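Local coordinates for uncharacterized conserved protein (Idiomarina loihiensis, PDB 2QSD) that is of unknown function and belongs to the DUF1543 family, whose conserved domain occurs twice along the chain, at residues His64-Ser75 with His155-Gln166. Residues are numbered along the deposited sequence; the frame is centred on the assembly and turned at random.
Sequences HHVDGYRIHLTS and HYVTLEFDGEQQ
The imidazole of H65 is held tightly by D162 and E164. H65 NE2 donates to D162 OD2 (2.8 Å) on its syn lone pair, nearly in the ring plane, while E164 CB lies over one face of the H65 ring, 3.6 Å from the centroid, as a CH-pi contact. With Q166 CG anti to the backbone N (chi1 173°) and the chain extended, OE1 accepts from H64 N (2.8 Å) and H65 N (2.9 Å), and the amide stacks on the H64 ring, planes 12° apart; Q166 NE2 turns to the carbonyl of H62. A type I' turn from V66 to Y69 joins strands 65-66 and 69-74 into a beta hairpin, whose second strand pairs antiparallel with 155-161 in a four-stranded sheet. G68 O accepts from both D162 N and G163 N. I71, L73, V157 and L159 line one face, V157 and L159 against L86 of strand 85-90; at its end the F161 edge meets the Y69 face, centroids 5.6 Å apart. Compared with the I71, V157 and L159 packing, the face carrying R70, H72 and E160 is more open to solvent: H72 NE2 donates to E160 OE2 (2.8 Å), meeting the carboxylate on the anti side and 24° out of its plane, whereas extended R70 makes no salt bridge with E160 and joins D162 OD2 through a water on NH2.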
ATOM      1  N   HIS A  64       7.226  23.487   0.174  1.00 42.80           N
ATOM      2  CA  HIS A  64       7.429  24.875   0.626  1.00 37.21           C
ATOM      3  C   HIS A  64       6.239  25.801   0.373  1.00 44.24           C
ATOM      4  O   HIS A  64       6.091  26.832   1.044  1.00 41.81           O
ATOM      5  CB  HIS A  64       8.716  25.482   0.050  1.00 35.52           C
ATOM      6  CG  HIS A  64       8.886  25.276  -1.424  1.00 43.93           C
ATOM      7  ND1 HIS A  64       8.154  25.969  -2.365  1.00 47.29           N
ATOM      8  CD2 HIS A  64       9.715  24.462  -2.119  1.00 44.00           C
ATOM      9  CE1 HIS A  64       8.515  25.582  -3.575  1.00 37.33           C
ATOM     10  NE2 HIS A  64       9.459  24.665  -3.454  1.00 45.64           N
ATOM     11  N   HIS A  65       5.390  25.427  -0.580  1.00 42.37           N
ATOM     12  CA  HIS A  65       4.207  26.210  -0.908  1.00 39.11           C
ATOM     13  C   HIS A  65       3.021  25.316  -1.206  1.00 43.26           C
ATOM     14  O   HIS A  65       3.169  24.308  -1.901  1.00 42.20           O
ATOM     15  CB  HIS A  65       4.473  27.115  -2.111  1.00 40.13           C
ATOM     16  CG  HIS A  65       5.241  28.352  -1.775  1.00 44.70           C
ATOM     17  ND1 HIS A  65       6.617  28.409  -1.816  1.00 43.86           N
ATOM     18  CD2 HIS A  65       4.825  29.580  -1.391  1.00 44.35           C
ATOM     19  CE1 HIS A  65       7.017  29.620  -1.468  1.00 47.17           C
ATOM     20  NE2 HIS A  65       5.949  30.350  -1.209  1.00 40.60           N
ATOM     21  N   VAL A  66       1.858  25.681  -0.655  1.00 40.40           N
ATOM     22  CA  VAL A  66       0.578  25.013  -0.935  1.00 44.46           C
ATOM     23  C   VAL A  66      -0.527  26.071  -1.113  1.00 48.31           C
ATOM     24  O   VAL A  66      -0.753  26.890  -0.217  1.00 52.81           O
ATOM     25  CB  VAL A  66       0.153  24.016   0.199  1.00 42.43           C
ATOM     26  CG1 VAL A  66      -1.214  23.393  -0.110  1.00 38.50           C
ATOM     27  CG2 VAL A  66       1.170  22.910   0.392  1.00 38.51           C
ATOM     28  N   ASP A  67      -1.196  26.046  -2.269  1.00 46.73           N
ATOM     29  CA  ASP A  67      -2.346  26.923  -2.581  1.00 52.27           C
ATOM     30  C   ASP A  67      -2.098  28.423  -2.351  1.00 49.45           C
ATOM     31  O   ASP A  67      -2.970  29.140  -1.855  1.00 52.57           O
ATOM     32  CB  ASP A  67      -3.614  26.474  -1.827  1.00 54.64           C
ATOM     33  CG  ASP A  67      -4.079  25.078  -2.215  1.00 64.27           C
ATOM     34  OD1 ASP A  67      -3.798  24.624  -3.347  1.00 67.41           O
ATOM     35  OD2 ASP A  67      -4.749  24.437  -1.375  1.00 65.85           O
ATOM     36  N   GLY A  68      -0.901  28.885  -2.699  1.00 42.59           N
ATOM     37  CA  GLY A  68      -0.544  30.284  -2.536  1.00 37.90           C
ATOM     38  C   GLY A  68       0.069  30.639  -1.192  1.00 43.01           C
ATOM     39  O   GLY A  68       0.460  31.790  -0.978  1.00 44.82           O
ATOM     40  N   TYR A  69       0.157  29.659  -0.293  1.00 38.65           N
ATOM     41  CA  TYR A  69       0.715  29.873   1.042  1.00 42.78           C
ATOM     42  C   TYR A  69       2.127  29.313   1.157  1.00 43.79           C
ATOM     43  O   TYR A  69       2.399  28.206   0.703  1.00 46.66           O
ATOM     44  CB  TYR A  69      -0.175  29.241   2.123  1.00 42.78           C
ATOM     45  CG  TYR A  69      -1.520  29.912   2.317  1.00 42.26           C
ATOM     46  CD1 TYR A  69      -1.713  30.854   3.328  1.00 42.26           C
ATOM     47  CD2 TYR A  69      -2.605  29.595   1.501  1.00 42.88           C
ATOM     48  CE1 TYR A  69      -2.951  31.474   3.514  1.00 33.68           C
ATOM     49  CE2 TYR A  69      -3.843  30.208   1.676  1.00 47.19           C
ATOM     50  CZ  TYR A  69      -4.007  31.143   2.683  1.00 46.74           C
ATOM     51  OH  TYR A  69      -5.233  31.740   2.857  1.00 60.22           O
ATOM     52  N   ARG A  70       3.008  30.092   1.775  1.00 42.03           N
ATOM     53  CA  ARG A  70       4.367  29.686   2.102  1.00 42.02           C
ATOM     54  C   ARG A  70       4.396  29.010   3.474  1.00 47.69           C
ATOM     55  O   ARG A  70       3.748  29.474   4.412  1.00 46.80           O
ATOM     56  CB  ARG A  70       5.282  30.913   2.097  1.00 45.25           C
ATOM     57  CG  ARG A  70       6.743  30.655   2.422  1.00 40.17           C
ATOM     58  CD  ARG A  70       7.567  31.890   2.148  1.00 52.91           C
ATOM     59  NE  ARG A  70       8.908  31.793   2.715  1.00 71.23           N
ATOM     60  CZ  ARG A  70       9.855  32.717   2.570  1.00 81.84           C
ATOM     61  NH1 ARG A  70      11.042  32.535   3.132  1.00 73.68           N
ATOM     62  NH2 ARG A  70       9.620  33.821   1.867  1.00 76.14           N
ATOM     63  N   ILE A  71       5.153  27.920   3.578  1.00 43.88           N
ATOM     64  CA  ILE A  71       5.236  27.139   4.802  1.00 43.18           C
ATOM     65  C   ILE A  71       6.422  27.602   5.631  1.00 46.71           C
ATOM     66  O   ILE A  71       7.554  27.644   5.142  1.00 51.89           O
ATOM     67  CB  ILE A  71       5.338  25.625   4.489  1.00 41.96           C
ATOM     68  CG1 ILE A  71       4.082  25.161   3.745  1.00 39.60           C
ATOM     69  CG2 ILE A  71       5.537  24.814   5.767  1.00 42.37           C
ATOM     70  CD1 ILE A  71       4.251  23.874   2.990  1.00 44.83           C
ATOM     71  N   HIS A  72       6.153  27.972   6.880  1.00 46.59           N
ATOM     72  CA  HIS A  72       7.207  28.348   7.819  1.00 46.47           C
ATOM     73  C   HIS A  72       7.289  27.324   8.932  1.00 41.45           C
ATOM     74  O   HIS A  72       6.267  26.772   9.346  1.00 47.00           O
ATOM     75  CB  HIS A  72       6.944  29.728   8.415  1.00 46.79           C
ATOM     76  CG  HIS A  72       7.046  30.839   7.424  1.00 54.10           C
ATOM     77  ND1 HIS A  72       8.253  31.375   7.033  1.00 46.96           N
ATOM     78  CD2 HIS A  72       6.091  31.518   6.743  1.00 47.74           C
ATOM     79  CE1 HIS A  72       8.038  32.334   6.150  1.00 58.56           C
ATOM     80  NE2 HIS A  72       6.735  32.441   5.957  1.00 50.90           N
ATOM     81  N   LEU A  73       8.504  27.075   9.407  1.00 40.90           N
ATOM     82  CA  LEU A  73       8.733  26.128  10.493  1.00 52.24           C
ATOM     83  C   LEU A  73       9.405  26.819  11.669  1.00 55.68           C
ATOM     84  O   LEU A  73      10.466  27.435  11.516  1.00 52.07           O
ATOM     85  CB  LEU A  73       9.577  24.942  10.013  1.00 47.56           C
ATOM     86  CG  LEU A  73       9.028  24.136   8.833  1.00 45.11           C
ATOM     87  CD1 LEU A  73      10.099  23.205   8.281  1.00 48.88           C
ATOM     88  CD2 LEU A  73       7.761  23.368   9.205  1.00 47.23           C
ATOM     89  N   THR A  74       8.778  26.719  12.838  1.00 62.46           N
ATOM     90  CA  THR A  74       9.272  27.369  14.056  1.00 72.99           C
ATOM     91  C   THR A  74       9.251  26.429  15.260  1.00 75.81           C
ATOM     92  O   THR A  74       8.445  25.493  15.321  1.00 68.99           O
ATOM     93  CB  THR A  74       8.457  28.645  14.400  1.00 75.35           C
ATOM     94  OG1 THR A  74       7.059  28.396  14.197  1.00 78.63           O
ATOM     95  CG2 THR A  74       8.893  29.830  13.536  1.00 80.50           C
ATOM     96  N   SER A  75      10.143  26.692  16.215  1.00 84.17           N
ATOM     97  CA  SER A  75      10.196  25.939  17.470  1.00 89.14           C
ATOM     98  C   SER A  75       9.045  26.298  18.407  1.00 93.83           C
ATOM     99  O   SER A  75       8.561  25.445  19.152  1.00 93.71           O
ATOM    100  CB  SER A  75      11.532  26.160  18.181  1.00 85.87           C
ATOM    101  OG  SER A  75      12.585  25.513  17.491  1.00 80.71           O
ATOM    102  N   HIS A 155       8.368  20.797  15.434  1.00 62.08           N
ATOM    103  CA  HIS A 155       8.324  22.065  14.725  1.00 57.95           C
ATOM    104  C   HIS A 155       6.892  22.394  14.352  1.00 53.53           C
ATOM    105  O   HIS A 155       6.154  21.535  13.861  1.00 51.13           O
ATOM    106  CB  HIS A 155       9.201  22.027  13.476  1.00 55.35           C
ATOM    107  CG  HIS A 155      10.667  22.037  13.764  1.00 59.56           C
ATOM    108  ND1 HIS A 155      11.397  20.883  13.950  1.00 59.57           N
ATOM    109  CD2 HIS A 155      11.544  23.061  13.887  1.00 60.71           C
ATOM    110  CE1 HIS A 155      12.660  21.196  14.177  1.00 60.16           C
ATOM    111  NE2 HIS A 155      12.776  22.512  14.145  1.00 60.92           N
ATOM    112  N   TYR A 156       6.502  23.637  14.606  1.00 54.58           N
ATOM    113  CA  TYR A 156       5.163  24.104  14.272  1.00 57.65           C
ATOM    114  C   TYR A 156       5.100  24.611  12.835  1.00 53.49           C
ATOM    115  O   TYR A 156       6.028  25.259  12.354  1.00 54.65           O
ATOM    116  CB  TYR A 156       4.702  25.179  15.259  1.00 63.26           C
ATOM    117  CG  TYR A 156       4.428  24.649  16.651  1.00 70.44           C
ATOM    118  CD1 TYR A 156       3.180  24.120  16.981  1.00 73.13           C
ATOM    119  CD2 TYR A 156       5.418  24.670  17.637  1.00 73.83           C
ATOM    120  CE1 TYR A 156       2.921  23.627  18.256  1.00 73.04           C
ATOM    121  CE2 TYR A 156       5.170  24.178  18.918  1.00 71.50           C
ATOM    122  CZ  TYR A 156       3.918  23.660  19.218  1.00 76.74           C
ATOM    123  OH  TYR A 156       3.657  23.174  20.478  1.00 80.18           O
ATOM    124  N   VAL A 157       4.006  24.290  12.155  1.00 53.26           N
ATOM    125  CA  VAL A 157       3.786  24.714  10.778  1.00 54.11           C
ATOM    126  C   VAL A 157       2.884  25.945  10.762  1.00 58.62           C
ATOM    127  O   VAL A 157       1.733  25.890  11.209  1.00 61.66           O
ATOM    128  CB  VAL A 157       3.140  23.585   9.940  1.00 53.64           C
ATOM    129  CG1 VAL A 157       2.798  24.072   8.532  1.00 54.85           C
ATOM    130  CG2 VAL A 157       4.058  22.375   9.881  1.00 49.52           C
ATOM    131  N   THR A 158       3.419  27.059  10.266  1.00 56.98           N
ATOM    132  CA  THR A 158       2.624  28.269  10.074  1.00 55.03           C
ATOM    133  C   THR A 158       2.621  28.668   8.606  1.00 53.03           C
ATOM    134  O   THR A 158       3.584  28.418   7.887  1.00 60.86           O
ATOM    135  CB  THR A 158       3.103  29.450  10.954  1.00 57.16           C
ATOM    136  OG1 THR A 158       4.498  29.685  10.740  1.00 65.79           O
ATOM    137  CG2 THR A 158       2.858  29.158  12.433  1.00 65.52           C
ATOM    138  N   LEU A 159       1.529  29.291   8.172  1.00 56.78           N
ATOM    139  CA  LEU A 159       1.329  29.630   6.770  1.00 51.36           C
ATOM    140  C   LEU A 159       1.301  31.134   6.526  1.00 50.60           C
ATOM    141  O   LEU A 159       0.796  31.890   7.353  1.00 52.26           O
ATOM    142  CB  LEU A 159       0.045  28.974   6.249  1.00 45.62           C
ATOM    143  CG  LEU A 159      -0.015  27.449   6.394  1.00 45.05           C
ATOM    144  CD1 LEU A 159      -1.384  26.931   6.042  1.00 47.98           C
ATOM    145  CD2 LEU A 159       1.051  26.753   5.546  1.00 42.73           C
ATOM    146  N   GLU A 160       1.853  31.550   5.386  1.00 48.73           N
ATOM    147  CA  GLU A 160       1.875  32.950   4.963  1.00 46.15           C
ATOM    148  C   GLU A 160       1.537  33.046   3.473  1.00 47.31           C
ATOM    149  O   GLU A 160       2.253  32.495   2.640  1.00 47.27           O
ATOM    150  CB  GLU A 160       3.256  33.554   5.224  1.00 48.18           C
ATOM    151  CG  GLU A 160       3.414  35.004   4.772  1.00 55.65           C
ATOM    152  CD  GLU A 160       4.834  35.349   4.335  1.00 55.52           C
ATOM    153  OE1 GLU A 160       5.067  36.508   3.930  1.00 54.43           O
ATOM    154  OE2 GLU A 160       5.717  34.467   4.380  1.00 56.85           O
ATOM    155  N   PHE A 161       0.451  33.741   3.140  1.00 40.96           N
ATOM    156  CA  PHE A 161       0.059  33.935   1.748  1.00 36.32           C
ATOM    157  C   PHE A 161       1.062  34.807   0.982  1.00 41.33           C
ATOM    158  O   PHE A 161       1.320  35.944   1.371  1.00 47.64           O
ATOM    159  CB  PHE A 161      -1.345  34.536   1.664  1.00 38.99           C
ATOM    160  CG  PHE A 161      -1.866  34.684   0.255  1.00 48.38           C
ATOM    161  CD1 PHE A 161      -2.465  33.611  -0.392  1.00 47.65           C
ATOM    162  CD2 PHE A 161      -1.764  35.902  -0.419  1.00 50.53           C
ATOM    163  CE1 PHE A 161      -2.952  33.739  -1.698  1.00 50.34           C
ATOM    164  CE2 PHE A 161      -2.240  36.040  -1.722  1.00 49.47           C
ATOM    165  CZ  PHE A 161      -2.840  34.954  -2.363  1.00 46.40           C
ATOM    166  N   ASP A 162       1.625  34.261  -0.098  1.00 37.02           N
ATOM    167  CA  ASP A 162       2.485  35.033  -0.999  1.00 38.43           C
ATOM    168  C   ASP A 162       2.169  34.825  -2.487  1.00 36.80           C
ATOM    169  O   ASP A 162       2.820  35.413  -3.351  1.00 45.88           O
ATOM    170  CB  ASP A 162       3.977  34.796  -0.703  1.00 33.15           C
ATOM    171  CG  ASP A 162       4.429  33.357  -0.961  1.00 50.78           C
ATOM    172  OD1 ASP A 162       3.640  32.525  -1.464  1.00 45.36           O
ATOM    173  OD2 ASP A 162       5.606  33.057  -0.656  1.00 51.25           O
ATOM    174  N   GLY A 163       1.191  33.969  -2.776  1.00 39.40           N
ATOM    175  CA  GLY A 163       0.771  33.701  -4.151  1.00 41.48           C
ATOM    176  C   GLY A 163       1.575  32.682  -4.959  1.00 46.14           C
ATOM    177  O   GLY A 163       1.181  32.333  -6.078  1.00 50.55           O
ATOM    178  N   GLU A 164       2.690  32.202  -4.412  1.00 43.86           N
ATOM    179  CA  GLU A 164       3.511  31.206  -5.102  1.00 48.76           C
ATOM    180  C   GLU A 164       2.846  29.834  -5.123  1.00 51.03           C
ATOM    181  O   GLU A 164       2.227  29.405  -4.144  1.00 46.03           O
ATOM    182  CB  GLU A 164       4.889  31.083  -4.460  1.00 49.07           C
ATOM    183  CG  GLU A 164       5.948  32.026  -4.995  1.00 69.85           C
ATOM    184  CD  GLU A 164       7.351  31.618  -4.557  1.00 81.82           C
ATOM    185  OE1 GLU A 164       7.746  30.449  -4.797  1.00 70.22           O
ATOM    186  OE2 GLU A 164       8.057  32.469  -3.974  1.00 82.10           O
ATOM    187  N   GLN A 165       2.978  29.156  -6.254  1.00 53.16           N
ATOM    188  CA  GLN A 165       2.451  27.810  -6.412  1.00 56.56           C
ATOM    189  C   GLN A 165       3.605  26.807  -6.437  1.00 54.43           C
ATOM    190  O   GLN A 165       4.757  27.170  -6.707  1.00 51.34           O
ATOM    191  CB  GLN A 165       1.608  27.701  -7.688  1.00 59.97           C
ATOM    192  CG  GLN A 165       0.354  28.578  -7.717  1.00 62.15           C
ATOM    193  CD  GLN A 165      -0.741  28.111  -6.766  1.00 78.59           C
ATOM    194  OE1 GLN A 165      -1.193  28.866  -5.911  1.00 86.31           O
ATOM    195  NE2 GLN A 165      -1.176  26.867  -6.920  1.00 82.57           N
ATOM    196  N   GLN A 166       3.291  25.556  -6.118  1.00 48.22           N
ATOM    197  CA  GLN A 166       4.255  24.469  -6.196  1.00 45.99           C
ATOM    198  C   GLN A 166       3.512  23.193  -6.589  1.00 52.15           C
ATOM    199  O   GLN A 166       2.566  22.794  -5.905  1.00 49.42           O
ATOM    200  CB  GLN A 166       4.988  24.284  -4.865  1.00 39.84           C
ATOM    201  CG  GLN A 166       5.893  23.053  -4.833  1.00 40.12           C
ATOM    202  CD  GLN A 166       6.524  22.757  -3.475  1.00 46.03           C
ATOM    203  OE1 GLN A 166       6.245  23.413  -2.469  1.00 44.73           O
ATOM    204  NE2 GLN A 166       7.388  21.753  -3.449  1.00 48.67           N
TER
HETATM  205  O   HOH W   1       7.191  34.872   0.556  1.00 48.37           O